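Local coordinates for oxidoreductase (Corynebacterium diphtheriae, PDB 3K1Y), which probably acts as an FMN-dependent oxidoreductase of the NADPH-dependent FMN reductase family, with a flavodoxin-like fold, at residues A[29-34]-A[90-95]; A[114-119]-A[142-147]. All coordinates share one frame; numbering follows the deposited sequence.

The two contacts lie in one domain of five parallel strands with helices on either side. Contact 1 sits deep inside, its centre about 6 Å from the centre of the chain, and all five touching residues are buried. It presses helix 26-44 onto strand 88-94. Contact 2 is further out, its centre about 13 Å from that point, yet of its touching residues only Thr117 is exposed. It joins the loop before strand 120-127 to the end of helix 135-146. Their surroundings overlap: Leu116 touches Leu89 of strand 88-94, and Ile34 touches strand 120-127. Contact 1 is wholly apolar between its segments. Contact 2 adds a bridging water and borders other subunits.

Contact 1: A[29-34]-A[90-95]; sequences QIADSI and VVATPV
The chi1 of Ile34 (-60°) puts CG1 beside the backbone N and leaves CG2 anti to it, while Val90 holds its CG1 anti to the backbone N (chi1 173°). These torsions aim Ile34 CG2 and Val90 CG1 across the gap, where they lie 3.8 Å apart. Val90 CG2 also touches Ile34 CG2, at 3.9 Å. The branch CG2 of the isoleucine therefore rests against both methyls of the valine.

This is a helix-on-sheet contact of the flavodoxin-like fold. Helix 26-44 connects strand 12-18 to strand 49-55 and lies on one face of the parallel sheet. Here it packs on strand 88-94, the middle strand. Segments 29-34 and 90-94 run nearly antiparallel (159°), and their axes come within 8.4 Å.

Along the strand the side chains alternate. Val90 and Ala92 face the helix, while Val91 and Thr93 point to the other face of the sheet. The point of closest backbone approach pairs two alanines, with Ala31 CA and Ala92 CA 6.0 Å apart. Their small methyls allow this: Ala31 CB lies 4.1 Å from Ala92 CB.

The same helix residues reach beyond this strand. Ala31 also packs on Val16 of strand 12-18, and Ile34 on Ile122 and Ala124 of strand 120-127. No hydrogen bond joins the two segments, and the helix is held to the strand by apolar surface. Ile30 adds a looser touch, with its CG2 at 4.4 Å from Ala92 CB.

Contact 2: A[114-119]-A[142-147]; sequences DALTGM and PLLSYM
No rings meet between Leu116 and Met147; the flat groups that come near are peptide carbonyls, and they approach through their oxygens. Leu116 O and Met147 O are 3.5 Å apart, and both are acceptors, so no hydrogen bond can join them. Thr117 CA lies 3.8 Å from Met147 O, at the exposed border. A water links the backbones instead. It accepts from Leu116 N at 2.6 Å and donates to Met147 O at 3.1 Å.

Segment 114-119 folds as two overlapping turns, type I from Asp114 to Thr117 and type II from Leu116 to Met119. Gly118 takes the positive phi of the second turn. The turns lead into strand 120-127, and Leu116 points at the end of helix 135-146.

With chi1 at -60°, Leu116 carries CG beside its backbone N, and from there CD1 turns toward the helix end. It touches the selenium SE of selenomethionine Met147 and CD1 of Leu144, each at 4.2 Å. Phe108 of helix 102-110 touches both Leu116 and Met147. Tyr146, the residue before Met147, meets His132 of the second subunit with its ring, the planes at about 75°.

No direct hydrogen bond crosses between the segments, which implies that apolar packing and one water serving Leu116 N and Met147 O hold them together.

Contact 1: A[29-34]-A[90-95]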
ATOM      1  N   GLN A  29      -5.991  18.269 -17.650  1.00 25.96           N
ATOM      2  CA  GLN A  29      -7.428  18.507 -17.777  1.00 27.40           C
ATOM      3  C   GLN A  29      -8.185  18.287 -16.459  1.00 25.83           C
ATOM      4  O   GLN A  29      -9.032  19.104 -16.090  1.00 26.29           O
ATOM      5  CB  GLN A  29      -8.015  17.633 -18.887  1.00 28.15           C
ATOM      6  CG  GLN A  29      -7.356  17.893 -20.240  1.00 34.71           C
ATOM      7  CD  GLN A  29      -7.851  16.976 -21.353  1.00 41.28           C
ATOM      8  OE1 GLN A  29      -7.861  15.748 -21.211  1.00 43.28           O
ATOM      9  NE2 GLN A  29      -8.248  17.570 -22.473  1.00 38.96           N
ATOM     10  N   ILE A  30      -7.890  17.205 -15.741  1.00 13.47           N
ATOM     11  CA  ILE A  30      -8.591  16.984 -14.483  1.00 12.15           C
ATOM     12  C   ILE A  30      -8.061  17.973 -13.454  1.00 11.82           C
ATOM     13  O   ILE A  30      -8.786  18.410 -12.561  1.00 10.96           O
ATOM     14  CB  ILE A  30      -8.420  15.544 -13.953  1.00 11.55           C
ATOM     15  CG1 ILE A  30      -9.212  15.402 -12.656  1.00 11.14           C
ATOM     16  CG2 ILE A  30      -6.935  15.215 -13.740  1.00  9.83           C
ATOM     17  CD1 ILE A  30      -9.228  14.014 -12.093  1.00 26.97           C
ATOM     18  N   ALA A  31      -6.793  18.338 -13.603  1.00 12.58           N
ATOM     19  CA  ALA A  31      -6.167  19.299 -12.708  1.00 13.43           C
ATOM     20  C   ALA A  31      -6.903  20.633 -12.843  1.00 14.33           C
ATOM     21  O   ALA A  31      -7.203  21.288 -11.847  1.00 14.56           O
ATOM     22  CB  ALA A  31      -4.700  19.466 -13.070  1.00 12.39           C
ATOM     23  N   ASP A  32      -7.194  21.029 -14.076  1.00 16.34           N
ATOM     24  CA  ASP A  32      -7.910  22.281 -14.316  1.00 18.87           C
ATOM     25  C   ASP A  32      -9.331  22.202 -13.771  1.00 19.27           C
ATOM     26  O   ASP A  32      -9.833  23.173 -13.199  1.00 20.78           O
ATOM     27  CB  ASP A  32      -7.953  22.621 -15.813  1.00 19.95           C
ATOM     28  CG  ASP A  32      -6.585  22.977 -16.367  1.00 22.62           C
ATOM     29  OD1 ASP A  32      -5.713  23.381 -15.569  1.00 25.00           O
ATOM     30  OD2 ASP A  32      -6.386  22.869 -17.597  1.00 27.15           O
ATOM     31  N   SER A  33      -9.981  21.056 -13.947  1.00 14.91           N
ATOM     32  CA  SER A  33     -11.333  20.902 -13.438  1.00 16.33           C
ATOM     33  C   SER A  33     -11.297  21.065 -11.938  1.00 15.97           C
ATOM     34  O   SER A  33     -12.153  21.730 -11.351  1.00 18.06           O
ATOM     35  CB  SER A  33     -11.903  19.526 -13.779  1.00 16.30           C
ATOM     36  OG  SER A  33     -12.317  19.477 -15.132  1.00 18.44           O
ATOM     37  N   ILE A  34     -10.288  20.473 -11.312  1.00 16.27           N
ATOM     38  CA  ILE A  34     -10.180  20.560  -9.867  1.00 15.98           C
ATOM     39  C   ILE A  34      -9.957  21.996  -9.397  1.00 16.79           C
ATOM     40  O   ILE A  34     -10.678  22.470  -8.523  1.00 17.16           O
ATOM     41  CB  ILE A  34      -9.054  19.642  -9.318  1.00 14.92           C
ATOM     42  CG1 ILE A  34      -9.346  18.185  -9.685  1.00 13.60           C
ATOM     43  CG2 ILE A  34      -8.973  19.771  -7.793  1.00 14.03           C
ATOM     44  CD1 ILE A  34      -8.425  17.175  -9.038  1.00 22.45           C
ATOM     45  N   VAL A  90      -2.982  21.183  -5.158  1.00 10.25           N
ATOM     46  CA  VAL A  90      -3.599  20.120  -5.929  1.00  9.12           C
ATOM     47  C   VAL A  90      -2.484  19.419  -6.700  1.00  8.73           C
ATOM     48  O   VAL A  90      -1.638  20.075  -7.312  1.00  9.16           O
ATOM     49  CB  VAL A  90      -4.627  20.676  -6.931  1.00 10.11           C
ATOM     50  CG1 VAL A  90      -5.130  19.555  -7.845  1.00  6.50           C
ATOM     51  CG2 VAL A  90      -5.778  21.304  -6.172  1.00  9.03           C
ATOM     52  N   VAL A  91      -2.477  18.091  -6.646  1.00 13.03           N
ATOM     53  CA  VAL A  91      -1.476  17.298  -7.340  1.00 12.11           C
ATOM     54  C   VAL A  91      -2.181  16.270  -8.209  1.00 12.73           C
ATOM     55  O   VAL A  91      -3.077  15.560  -7.748  1.00 13.96           O
ATOM     56  CB  VAL A  91      -0.509  16.564  -6.351  1.00 12.02           C
ATOM     57  CG1 VAL A  91       0.294  17.583  -5.562  1.00 12.58           C
ATOM     58  CG2 VAL A  91      -1.294  15.644  -5.402  1.00 11.59           C
ATOM     59  N   ALA A  92      -1.786  16.208  -9.472  1.00 18.20           N
ATOM     60  CA  ALA A  92      -2.399  15.279 -10.407  1.00 19.26           C
ATOM     61  C   ALA A  92      -1.300  14.518 -11.114  1.00 19.00           C
ATOM     62  O   ALA A  92      -0.292  15.097 -11.515  1.00 19.04           O
ATOM     63  CB  ALA A  92      -3.246  16.030 -11.421  1.00 20.07           C
ATOM     64  N   THR A  93      -1.496  13.216 -11.264  1.00 16.95           N
ATOM     65  CA  THR A  93      -0.500  12.399 -11.923  1.00 16.39           C
ATOM     66  C   THR A  93      -1.096  11.320 -12.801  1.00 15.40           C
ATOM     67  O   THR A  93      -2.131  10.740 -12.480  1.00 15.20           O
ATOM     68  CB  THR A  93       0.422  11.676 -10.898  1.00 15.88           C
ATOM     69  OG1 THR A  93       1.430  10.933 -11.598  1.00 17.54           O
ATOM     70  CG2 THR A  93      -0.388  10.685 -10.052  1.00 14.35           C
ATOM     71  N   PRO A  94      -0.479  11.084 -13.960  1.00 10.77           N
ATOM     72  CA  PRO A  94      -1.000  10.023 -14.817  1.00 11.30           C
ATOM     73  C   PRO A  94      -0.529   8.765 -14.075  1.00 10.71           C
ATOM     74  O   PRO A  94       0.200   8.864 -13.085  1.00 11.35           O
ATOM     75  CB  PRO A  94      -0.263  10.245 -16.141  1.00 10.72           C
ATOM     76  CG  PRO A  94       0.984  10.970 -15.730  1.00 12.97           C
ATOM     77  CD  PRO A  94       0.496  11.919 -14.681  1.00 11.07           C
ATOM     78  N   VAL A  95      -0.941   7.590 -14.516  1.00 11.66           N
ATOM     79  CA  VAL A  95      -0.512   6.387 -13.826  1.00 11.72           C
ATOM     80  C   VAL A  95       0.413   5.590 -14.714  1.00 12.27           C
ATOM     81  O   VAL A  95       0.018   5.133 -15.782  1.00 11.94           O
ATOM     82  CB  VAL A  95      -1.706   5.516 -13.421  1.00 11.89           C
ATOM     83  CG1 VAL A  95      -1.218   4.343 -12.560  1.00 11.54           C
ATOM     84  CG2 VAL A  95      -2.729   6.361 -12.670  1.00 10.48           C
TER

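Contact 2: A[114-119]-A[142-147]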
ATOM      1  N   ASP A 114      10.331  19.973   5.154  1.00 32.81           N
ATOM      2  CA  ASP A 114       9.101  20.617   5.613  1.00 33.12           C
ATOM      3  C   ASP A 114       8.415  21.557   4.622  1.00 30.95           C
ATOM      4  O   ASP A 114       7.700  22.475   5.029  1.00 31.23           O
ATOM      5  CB  ASP A 114       9.395  21.387   6.897  1.00 36.00           C
ATOM      6  CG  ASP A 114      10.626  22.265   6.775  1.00 42.73           C
ATOM      7  OD1 ASP A 114      10.793  22.920   5.719  1.00 48.82           O
ATOM      8  OD2 ASP A 114      11.425  22.306   7.738  1.00 51.66           O
ATOM      9  N   ALA A 115       8.615  21.322   3.331  1.00 22.77           N
ATOM     10  CA  ALA A 115       8.020  22.170   2.299  1.00 20.28           C
ATOM     11  C   ALA A 115       6.486  22.212   2.337  1.00 18.35           C
ATOM     12  O   ALA A 115       5.880  23.264   2.118  1.00 17.87           O
ATOM     13  CB  ALA A 115       8.490  21.707   0.923  1.00 19.02           C
ATOM     14  N   LEU A 116       5.869  21.071   2.639  1.00 21.89           N
ATOM     15  CA  LEU A 116       4.417  20.964   2.671  1.00 18.84           C
ATOM     16  C   LEU A 116       3.794  20.635   4.032  1.00 18.82           C
ATOM     17  O   LEU A 116       2.779  19.943   4.093  1.00 18.65           O
ATOM     18  CB  LEU A 116       3.979  19.908   1.660  1.00 16.83           C
ATOM     19  CG  LEU A 116       4.358  20.150   0.205  1.00 13.08           C
ATOM     20  CD1 LEU A 116       4.117  18.884  -0.630  1.00  7.00           C
ATOM     21  CD2 LEU A 116       3.543  21.315  -0.311  1.00 13.78           C
ATOM     22  N   THR A 117       4.373  21.124   5.121  1.00 11.19           N
ATOM     23  CA  THR A 117       3.807  20.830   6.435  1.00 12.22           C
ATOM     24  C   THR A 117       2.494  21.577   6.660  1.00 11.84           C
ATOM     25  O   THR A 117       2.436  22.799   6.509  1.00 11.36           O
ATOM     26  CB  THR A 117       4.781  21.214   7.566  1.00 14.32           C
ATOM     27  OG1 THR A 117       6.010  20.494   7.401  1.00 14.69           O
ATOM     28  CG2 THR A 117       4.169  20.883   8.932  1.00 13.53           C
ATOM     29  N   GLY A 118       1.444  20.840   7.014  1.00 15.10           N
ATOM     30  CA  GLY A 118       0.148  21.454   7.262  1.00 16.19           C
ATOM     31  C   GLY A 118      -0.636  21.900   6.030  1.00 16.06           C
ATOM     32  O   GLY A 118      -1.753  22.409   6.149  1.00 16.86           O
HETATM   33  N   MSE A 119      -0.073  21.681   4.849  1.00 41.44           N
HETATM   34  CA  MSE A 119      -0.698  22.077   3.589  1.00 40.84           C
HETATM   35  C   MSE A 119      -1.990  21.344   3.189  1.00 40.77           C
HETATM   36  O   MSE A 119      -1.965  20.146   2.895  1.00 41.22           O
HETATM   37  CB  MSE A 119       0.325  21.924   2.458  1.00 39.15           C
HETATM   38  CG  MSE A 119      -0.166  22.332   1.081  1.00 37.73           C
HETATM   39 SE   MSE A 119      -0.498  24.233   0.972  1.00 33.07          SE
HETATM   40  CE  MSE A 119       1.324  24.878   0.904  1.00 33.25           C
ATOM     41  N   PRO A 142      -0.001   8.214   1.141  1.00  7.92           N
ATOM     42  CA  PRO A 142       1.146   7.991   2.031  1.00  9.79           C
ATOM     43  C   PRO A 142       2.269   9.009   1.801  1.00 10.77           C
ATOM     44  O   PRO A 142       2.929   9.434   2.746  1.00 12.61           O
ATOM     45  CB  PRO A 142       1.586   6.571   1.687  1.00  9.26           C
ATOM     46  CG  PRO A 142       0.278   5.915   1.236  1.00  8.65           C
ATOM     47  CD  PRO A 142      -0.325   7.001   0.372  1.00  6.86           C
ATOM     48  N   LEU A 143       2.474   9.398   0.542  1.00 14.11           N
ATOM     49  CA  LEU A 143       3.520  10.361   0.200  1.00 15.07           C
ATOM     50  C   LEU A 143       3.237  11.741   0.787  1.00 16.54           C
ATOM     51  O   LEU A 143       4.118  12.354   1.389  1.00 16.82           O
ATOM     52  CB  LEU A 143       3.671  10.476  -1.322  1.00 13.86           C
ATOM     53  CG  LEU A 143       4.728  11.487  -1.793  1.00 16.30           C
ATOM     54  CD1 LEU A 143       6.099  11.076  -1.292  1.00 18.79           C
ATOM     55  CD2 LEU A 143       4.729  11.575  -3.323  1.00 13.94           C
ATOM     56  N   LEU A 144       2.011  12.227   0.606  1.00 16.19           N
ATOM     57  CA  LEU A 144       1.627  13.537   1.123  1.00 16.90           C
ATOM     58  C   LEU A 144       1.550  13.531   2.643  1.00 18.15           C
ATOM     59  O   LEU A 144       1.884  14.529   3.289  1.00 18.64           O
ATOM     60  CB  LEU A 144       0.282  13.978   0.535  1.00 16.78           C
ATOM     61  CG  LEU A 144       0.318  14.765  -0.782  1.00 17.41           C
ATOM     62  CD1 LEU A 144       0.967  16.121  -0.546  1.00 16.83           C
ATOM     63  CD2 LEU A 144       1.077  13.987  -1.848  1.00 15.88           C
ATOM     64  N   SER A 145       1.109  12.410   3.215  1.00 17.80           N
ATOM     65  CA  SER A 145       1.017  12.304   4.667  1.00 18.12           C
ATOM     66  C   SER A 145       2.400  12.270   5.285  1.00 18.30           C
ATOM     67  O   SER A 145       2.621  12.840   6.350  1.00 19.19           O
ATOM     68  CB  SER A 145       0.240  11.056   5.070  1.00 18.07           C
ATOM     69  OG  SER A 145      -1.116  11.186   4.678  1.00 21.77           O
ATOM     70  N   TYR A 146       3.335  11.597   4.623  1.00 16.19           N
ATOM     71  CA  TYR A 146       4.694  11.539   5.132  1.00 17.58           C
ATOM     72  C   TYR A 146       5.274  12.948   5.249  1.00 18.36           C
ATOM     73  O   TYR A 146       6.113  13.208   6.105  1.00 19.70           O
ATOM     74  CB  TYR A 146       5.600  10.720   4.214  1.00 17.76           C
ATOM     75  CG  TYR A 146       7.047  10.803   4.637  1.00 18.19           C
ATOM     76  CD1 TYR A 146       7.490  10.182   5.809  1.00 19.42           C
ATOM     77  CD2 TYR A 146       7.962  11.558   3.905  1.00 21.78           C
ATOM     78  CE1 TYR A 146       8.815  10.318   6.239  1.00 23.03           C
ATOM     79  CE2 TYR A 146       9.281  11.703   4.326  1.00 23.71           C
ATOM     80  CZ  TYR A 146       9.703  11.084   5.488  1.00 24.60           C
ATOM     81  OH  TYR A 146      11.007  11.241   5.897  1.00 26.84           O
HETATM   82  N   MSE A 147       4.848  13.853   4.374  1.00 48.13           N
HETATM   83  CA  MSE A 147       5.355  15.214   4.438  1.00 49.24           C
HETATM   84  C   MSE A 147       4.484  16.082   5.325  1.00 50.81           C
HETATM   85  O   MSE A 147       4.653  17.300   5.395  1.00 51.95           O
HETATM   86  CB  MSE A 147       5.472  15.807   3.043  1.00 47.97           C
HETATM   87  CG  MSE A 147       6.691  15.290   2.320  1.00 47.57           C
HETATM   88 SE   MSE A 147       6.891  15.988   0.562  1.00 44.73          SE
HETATM   89  CE  MSE A 147       5.711  14.761  -0.337  1.00 43.05           C
TER
HETATM   90  O   HOH W   1       6.767  19.072   3.992  1.00 27.02           O